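Folylpolyglutamate synthase/dihydrofolate synthase (PDB 1O5Z) probably catalyses the ATP-dependent addition of L-glutamate to dihydropteroate and to tetrahydrofolyl-polyglutamates, with magnesium as cofactor. Local coordinates at residues 323-337 with 355-368. Numbering follows the deposited sequence.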
loop_
_atom_site.group_PDB
_atom_site.type_symbol
_atom_site.label_atom_id
_atom_site.label_comp_id
_atom_site.label_asym_id
_atom_site.label_seq_id
_atom_site.Cartn_x
_atom_site.Cartn_y
_atom_site.Cartn_z
ATOM N N ALA A 323 1.818 -11.798 1.955
ATOM C CA ALA A 323 0.701 -12.719 2.156
ATOM C C ALA A 323 0.766 -13.282 3.568
ATOM O O ALA A 323 1.844 -13.715 3.991
ATOM C CB ALA A 323 0.769 -13.869 1.142
ATOM N N HIS A 324 -0.347 -13.197 4.297
ATOM C CA HIS A 324 -0.473 -13.725 5.668
ATOM C C HIS A 324 -1.904 -14.240 5.929
ATOM O O HIS A 324 -2.312 -14.402 7.085
ATOM C CB HIS A 324 -0.098 -12.653 6.703
ATOM C CG HIS A 324 -0.883 -11.395 6.551
ATOM N ND1 HIS A 324 -0.418 -10.315 5.829
ATOM C CD2 HIS A 324 -2.139 -11.076 6.935
ATOM C CE1 HIS A 324 -1.340 -9.367 5.817
ATOM N NE2 HIS A 324 -2.391 -9.801 6.485
ATOM N N ASN A 325 -2.637 -14.489 4.842
ATOM C CA ASN A 325 -4.022 -14.956 4.836
ATOM C C ASN A 325 -3.977 -16.163 3.999
ATOM O O ASN A 325 -3.182 -16.226 3.067
ATOM C CB ASN A 325 -4.901 -14.064 3.978
ATOM C CG ASN A 325 -5.273 -12.845 4.631
ATOM O OD1 ASN A 325 -4.970 -12.637 5.782
ATOM N ND2 ASN A 325 -5.948 -11.996 3.914
ATOM N N PRO A 326 -4.887 -17.083 4.221
ATOM C CA PRO A 326 -5.052 -18.149 3.258
ATOM C C PRO A 326 -5.343 -17.557 1.868
ATOM O O PRO A 326 -4.738 -17.969 0.894
ATOM C CB PRO A 326 -6.231 -18.946 3.809
ATOM C CG PRO A 326 -6.381 -18.503 5.242
ATOM C CD PRO A 326 -5.795 -17.184 5.373
ATOM N N HIS A 327 -6.259 -16.589 1.808
ATOM C CA HIS A 327 -6.537 -15.868 0.586
ATOM C C HIS A 327 -5.295 -15.255 -0.088
ATOM O O HIS A 327 -5.045 -15.495 -1.264
ATOM C CB HIS A 327 -7.550 -14.764 0.847
ATOM C CG HIS A 327 -8.011 -14.081 -0.409
ATOM N ND1 HIS A 327 -7.472 -12.886 -0.854
ATOM C CD2 HIS A 327 -8.926 -14.448 -1.342
ATOM C CE1 HIS A 327 -8.055 -12.539 -1.991
ATOM N NE2 HIS A 327 -8.946 -13.465 -2.306
ATOM N N GLY A 328 -4.526 -14.467 0.655
ATOM C CA GLY A 328 -3.318 -13.851 0.121
ATOM C C GLY A 328 -2.281 -14.847 -0.372
ATOM O O GLY A 328 -1.597 -14.624 -1.375
ATOM N N ALA A 329 -2.128 -15.929 0.369
ATOM C CA ALA A 329 -1.225 -17.007 0.002
ATOM C C ALA A 329 -1.640 -17.684 -1.330
ATOM O O ALA A 329 -0.845 -17.928 -2.213
ATOM C CB ALA A 329 -1.216 -18.010 1.112
ATOM N N GLU A 330 -2.914 -17.967 -1.457
ATOM C CA GLU A 330 -3.474 -18.514 -2.686
ATOM C C GLU A 330 -3.187 -17.584 -3.874
ATOM O O GLU A 330 -2.858 -18.052 -4.949
ATOM C CB GLU A 330 -4.977 -18.712 -2.492
ATOM C CG GLU A 330 -5.714 -19.455 -3.602
ATOM C CD GLU A 330 -5.694 -20.959 -3.391
ATOM O OE1 GLU A 330 -4.557 -21.536 -3.411
ATOM O OE2 GLU A 330 -6.799 -21.543 -3.182
ATOM N N SER A 331 -3.319 -16.276 -3.686
ATOM C CA SER A 331 -2.954 -15.306 -4.734
ATOM C C SER A 331 -1.479 -15.327 -5.073
ATOM O O SER A 331 -1.093 -15.130 -6.223
ATOM C CB SER A 331 -3.244 -13.873 -4.290
ATOM O OG SER A 331 -4.615 -13.695 -4.216
ATOM N N LEU A 332 -0.657 -15.501 -4.050
ATOM C CA LEU A 332 0.755 -15.557 -4.258
ATOM C C LEU A 332 1.055 -16.694 -5.211
ATOM O O LEU A 332 1.772 -16.515 -6.162
ATOM C CB LEU A 332 1.497 -15.740 -2.923
ATOM C CG LEU A 332 3.000 -15.958 -3.085
ATOM C CD1 LEU A 332 3.563 -14.737 -3.828
ATOM C CD2 LEU A 332 3.679 -16.148 -1.775
ATOM N N VAL A 333 0.466 -17.851 -4.951
ATOM C CA VAL A 333 0.773 -19.061 -5.671
ATOM C C VAL A 333 0.354 -18.950 -7.112
ATOM O O VAL A 333 1.015 -19.476 -7.992
ATOM C CB VAL A 333 0.045 -20.257 -5.027
ATOM C CG1 VAL A 333 0.033 -21.468 -5.965
ATOM C CG2 VAL A 333 0.644 -20.614 -3.666
ATOM N N ARG A 334 -0.781 -18.297 -7.334
ATOM C CA ARG A 334 -1.270 -17.967 -8.668
ATOM C C ARG A 334 -0.261 -17.122 -9.409
ATOM O O ARG A 334 0.076 -17.377 -10.550
ATOM C CB ARG A 334 -2.553 -17.160 -8.576
ATOM C CG ARG A 334 -3.694 -17.919 -7.985
ATOM C CD ARG A 334 -5.068 -17.498 -8.493
ATOM N NE ARG A 334 -6.019 -18.579 -8.224
ATOM C CZ ARG A 334 -6.718 -18.728 -7.099
ATOM N NH1 ARG A 334 -6.599 -17.831 -6.117
ATOM N NH2 ARG A 334 -7.547 -19.772 -6.959
ATOM N N SER A 335 0.190 -16.082 -8.754
ATOM C CA SER A 335 1.225 -15.221 -9.307
ATOM C C SER A 335 2.547 -15.951 -9.593
ATOM O O SER A 335 3.132 -15.780 -10.656
ATOM C CB SER A 335 1.425 -14.029 -8.366
ATOM O OG SER A 335 0.315 -13.152 -8.537
ATOM N N LEU A 336 2.986 -16.790 -8.656
ATOM C CA LEU A 336 4.118 -17.703 -8.879
ATOM C C LEU A 336 4.000 -18.607 -10.085
ATOM O O LEU A 336 4.993 -18.870 -10.734
ATOM C CB LEU A 336 4.364 -18.582 -7.668
ATOM C CG LEU A 336 4.904 -17.848 -6.473
ATOM C CD1 LEU A 336 4.748 -18.722 -5.307
ATOM C CD2 LEU A 336 6.376 -17.478 -6.689
ATOM N N LYS A 337 2.804 -19.100 -10.386
ATOM C CA LYS A 337 2.630 -20.004 -11.506
ATOM C C LYS A 337 2.766 -19.273 -12.856
ATOM O O LYS A 337 3.066 -19.884 -13.903
ATOM C CB LYS A 337 1.283 -20.743 -11.401
ATOM C CG LYS A 337 1.062 -21.656 -10.158
ATOM C CD LYS A 337 0.146 -22.881 -10.534
ATOM C CE LYS A 337 -0.727 -23.495 -9.374
ATOM N NZ LYS A 337 0.021 -23.813 -8.107
ATOM N N LYS A 355 -2.485 -15.786 13.124
ATOM C CA LYS A 355 -2.938 -15.977 11.774
ATOM C C LYS A 355 -3.328 -17.428 11.565
ATOM O O LYS A 355 -3.053 -18.276 12.421
ATOM C CB LYS A 355 -1.836 -15.505 10.816
ATOM C CG LYS A 355 -2.019 -14.016 10.513
ATOM C CD LYS A 355 -0.754 -13.216 10.599
ATOM C CE LYS A 355 -1.056 -11.731 10.516
ATOM N NZ LYS A 355 -1.575 -11.202 11.793
ATOM N N ASN A 356 -4.007 -17.717 10.457
ATOM C CA ASN A 356 -4.394 -19.095 10.191
ATOM C C ASN A 356 -3.260 -19.900 9.551
ATOM O O ASN A 356 -3.263 -20.195 8.347
ATOM C CB ASN A 356 -5.664 -19.162 9.378
ATOM C CG ASN A 356 -6.383 -20.426 9.605
ATOM O OD1 ASN A 356 -5.845 -21.498 9.339
ATOM N ND2 ASN A 356 -7.580 -20.338 10.159
ATOM N N ARG A 357 -2.296 -20.258 10.401
ATOM C CA ARG A 357 -1.066 -20.871 9.965
ATOM C C ARG A 357 -1.287 -22.015 9.031
ATOM O O ARG A 357 -0.646 -22.093 7.991
ATOM C CB ARG A 357 -0.277 -21.384 11.151
ATOM C CG ARG A 357 0.506 -20.329 11.813
ATOM C CD ARG A 357 1.182 -20.810 13.020
ATOM N NE ARG A 357 2.125 -19.840 13.539
ATOM C CZ ARG A 357 2.731 -19.983 14.713
ATOM N NH1 ARG A 357 2.471 -21.064 15.459
ATOM N NH2 ARG A 357 3.584 -19.061 15.151
ATOM N N GLU A 358 -2.175 -22.912 9.431
ATOM C CA GLU A 358 -2.393 -24.170 8.736
ATOM C C GLU A 358 -3.022 -23.933 7.365
ATOM O O GLU A 358 -2.577 -24.483 6.369
ATOM C CB GLU A 358 -3.308 -25.027 9.595
ATOM C CG GLU A 358 -3.759 -26.371 9.044
ATOM C CD GLU A 358 -4.952 -26.879 9.822
ATOM O OE1 GLU A 358 -6.037 -27.040 9.238
ATOM O OE2 GLU A 358 -4.816 -27.032 11.043
ATOM N N ASP A 359 -4.050 -23.101 7.313
ATOM C CA ASP A 359 -4.704 -22.840 6.058
ATOM C C ASP A 359 -3.762 -22.027 5.155
ATOM O O ASP A 359 -3.857 -22.117 3.950
ATOM C CB ASP A 359 -6.079 -22.154 6.262
ATOM C CG ASP A 359 -7.134 -23.075 6.927
ATOM O OD1 ASP A 359 -6.780 -24.034 7.662
ATOM O OD2 ASP A 359 -8.378 -22.918 6.789
ATOM N N ILE A 360 -2.828 -21.268 5.711
ATOM C CA ILE A 360 -1.802 -20.620 4.858
ATOM C C ILE A 360 -0.807 -21.625 4.276
ATOM O O ILE A 360 -0.539 -21.607 3.074
ATOM C CB ILE A 360 -1.005 -19.507 5.627
ATOM C CG1 ILE A 360 -1.894 -18.312 5.975
ATOM C CG2 ILE A 360 0.229 -19.040 4.822
ATOM C CD1 ILE A 360 -1.301 -17.442 7.089
ATOM N N LEU A 361 -0.250 -22.477 5.137
ATOM C CA LEU A 361 0.804 -23.444 4.739
ATOM C C LEU A 361 0.327 -24.399 3.645
ATOM O O LEU A 361 1.073 -24.792 2.744
ATOM C CB LEU A 361 1.285 -24.271 5.958
ATOM C CG LEU A 361 2.082 -23.532 7.021
ATOM C CD1 LEU A 361 2.273 -24.317 8.332
ATOM C CD2 LEU A 361 3.406 -23.152 6.443
ATOM N N ARG A 362 -0.938 -24.741 3.736
ATOM C CA ARG A 362 -1.564 -25.645 2.813
ATOM C C ARG A 362 -1.622 -25.134 1.401
ATOM O O ARG A 362 -1.701 -25.917 0.466
ATOM C CB ARG A 362 -2.978 -25.869 3.266
ATOM C CG ARG A 362 -3.096 -26.631 4.583
ATOM C CD ARG A 362 -4.502 -26.658 5.164
ATOM N NE ARG A 362 -5.227 -27.868 4.807
ATOM C CZ ARG A 362 -5.215 -28.978 5.537
ATOM N NH1 ARG A 362 -4.519 -29.067 6.671
ATOM N NH2 ARG A 362 -5.898 -30.027 5.147
ATOM N N LYS A 363 -1.604 -23.817 1.231
ATOM C CA LYS A 363 -1.601 -23.223 -0.119
ATOM C C LYS A 363 -0.314 -23.573 -0.869
ATOM O O LYS A 363 -0.303 -23.711 -2.099
ATOM C CB LYS A 363 -1.786 -21.697 -0.045
ATOM C CG LYS A 363 -3.079 -21.236 0.646
ATOM C CD LYS A 363 -4.326 -21.990 0.158
ATOM C CE LYS A 363 -5.568 -21.496 0.882
ATOM N NZ LYS A 363 -6.809 -22.077 0.358
ATOM N N TYR A 364 0.752 -23.759 -0.093
ATOM C CA TYR A 364 2.093 -23.871 -0.624
ATOM C C TYR A 364 2.579 -25.270 -0.889
ATOM O O TYR A 364 3.749 -25.452 -1.268
ATOM C CB TYR A 364 3.063 -23.171 0.328
ATOM C CG TYR A 364 2.779 -21.720 0.421
ATOM C CD1 TYR A 364 2.677 -21.102 1.645
ATOM C CD2 TYR A 364 2.559 -20.964 -0.723
ATOM C CE1 TYR A 364 2.390 -19.786 1.743
ATOM C CE2 TYR A 364 2.269 -19.627 -0.634
ATOM C CZ TYR A 364 2.191 -19.038 0.608
ATOM O OH TYR A 364 1.922 -17.690 0.719
ATOM N N THR A 365 1.697 -26.253 -0.742
ATOM C CA THR A 365 2.074 -27.621 -1.006
ATOM C C THR A 365 2.305 -27.818 -2.499
ATOM O O THR A 365 1.625 -27.223 -3.320
ATOM C CB THR A 365 1.016 -28.661 -0.420
ATOM O OG1 THR A 365 -0.286 -28.554 -1.063
ATOM C CG2 THR A 365 0.769 -28.392 1.069
ATOM N N GLY A 366 3.273 -28.655 -2.850
ATOM C CA GLY A 366 3.462 -29.038 -4.244
ATOM C C GLY A 366 4.152 -27.996 -5.098
ATOM O O GLY A 366 4.181 -28.140 -6.310
ATOM N N ILE A 367 4.730 -26.958 -4.484
ATOM C CA ILE A 367 5.331 -25.852 -5.255
ATOM C C ILE A 367 6.821 -25.718 -5.060
ATOM O O ILE A 367 7.546 -25.401 -5.992
ATOM C CB ILE A 367 4.658 -24.500 -4.886
ATOM C CG1 ILE A 367 3.229 -24.472 -5.385
ATOM C CG2 ILE A 367 5.372 -23.314 -5.510
ATOM C CD1 ILE A 367 2.490 -23.330 -4.819
ATOM N N PHE A 368 7.286 -25.938 -3.838
ATOM C CA PHE A 368 8.656 -25.595 -3.491
ATOM C C PHE A 368 9.527 -26.820 -3.448
ATOM O O PHE A 368 9.095 -27.904 -3.061
ATOM C CB PHE A 368 8.673 -24.853 -2.177
ATOM C CG PHE A 368 7.973 -23.571 -2.254
ATOM C CD1 PHE A 368 8.613 -22.466 -2.780
ATOM C CD2 PHE A 368 6.644 -23.464 -1.889
ATOM C CE1 PHE A 368 7.955 -21.269 -2.877
ATOM C CE2 PHE A 368 5.980 -22.254 -2.002
ATOM C CZ PHE A 368 6.642 -21.169 -2.489
HETATM O O HOH W 1 2.079 -16.408 2.993
HETATM O O HOH W 2 -4.300 -16.117 8.366
HETATM O O HOH W 3 -2.388 -23.199 -3.765
#
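Tyr364 packs against helix 326-337, its hydroxyl end meeting Ala329 and Leu332 and its CD2-CE2 side Val333. Ala329 CB lies 3.6 Å from Tyr364 CZ, and Val333 CG2 sits 3.5 Å from Tyr364 CD2. The other methyl of Val333, CG1, anti to the backbone N (chi1 165°), presses on Ile367 CD1 in a tight 3.3 Å contact, while the side chains of Leu336 and Phe368 cross at about a right angle, CD1 touching CZ. Toward the helix starts, Ile360 takes over: its CG1 packs on Pro326, 4.1 Å from Pro326 CD, and its CG2 on Ala329. At the outer margin Lys363, bent at chi2 (-47°), runs across Pro326 and Ala329 and brings NZ 3.6 Å from Glu330 OE2, a long salt bridge. The CE of Lys355 lies against the His324 ring, its NZ salt-bridged to a sulfate probably from the crystallisation liquor; His324 ND1 is bonded to Gly322 O. Two waters bridge the segments: one joins His324 O to Asn356 N; the other, in plane at the tyrosine ring's edge, gives buried Tyr364 OH and Ala323 O a polar partner. Asn356 OD1 caps helix 357-361 through Asp359 N (3.1 Å). The helix axes run nearly parallel (12°). Leu332, Leu336, Tyr364 and Phe368 pack both segments on strands of the same mixed sheet. With no direct hydrogen bond between them, the segments are held mainly by apolar packing, supplemented by the salt bridge and water.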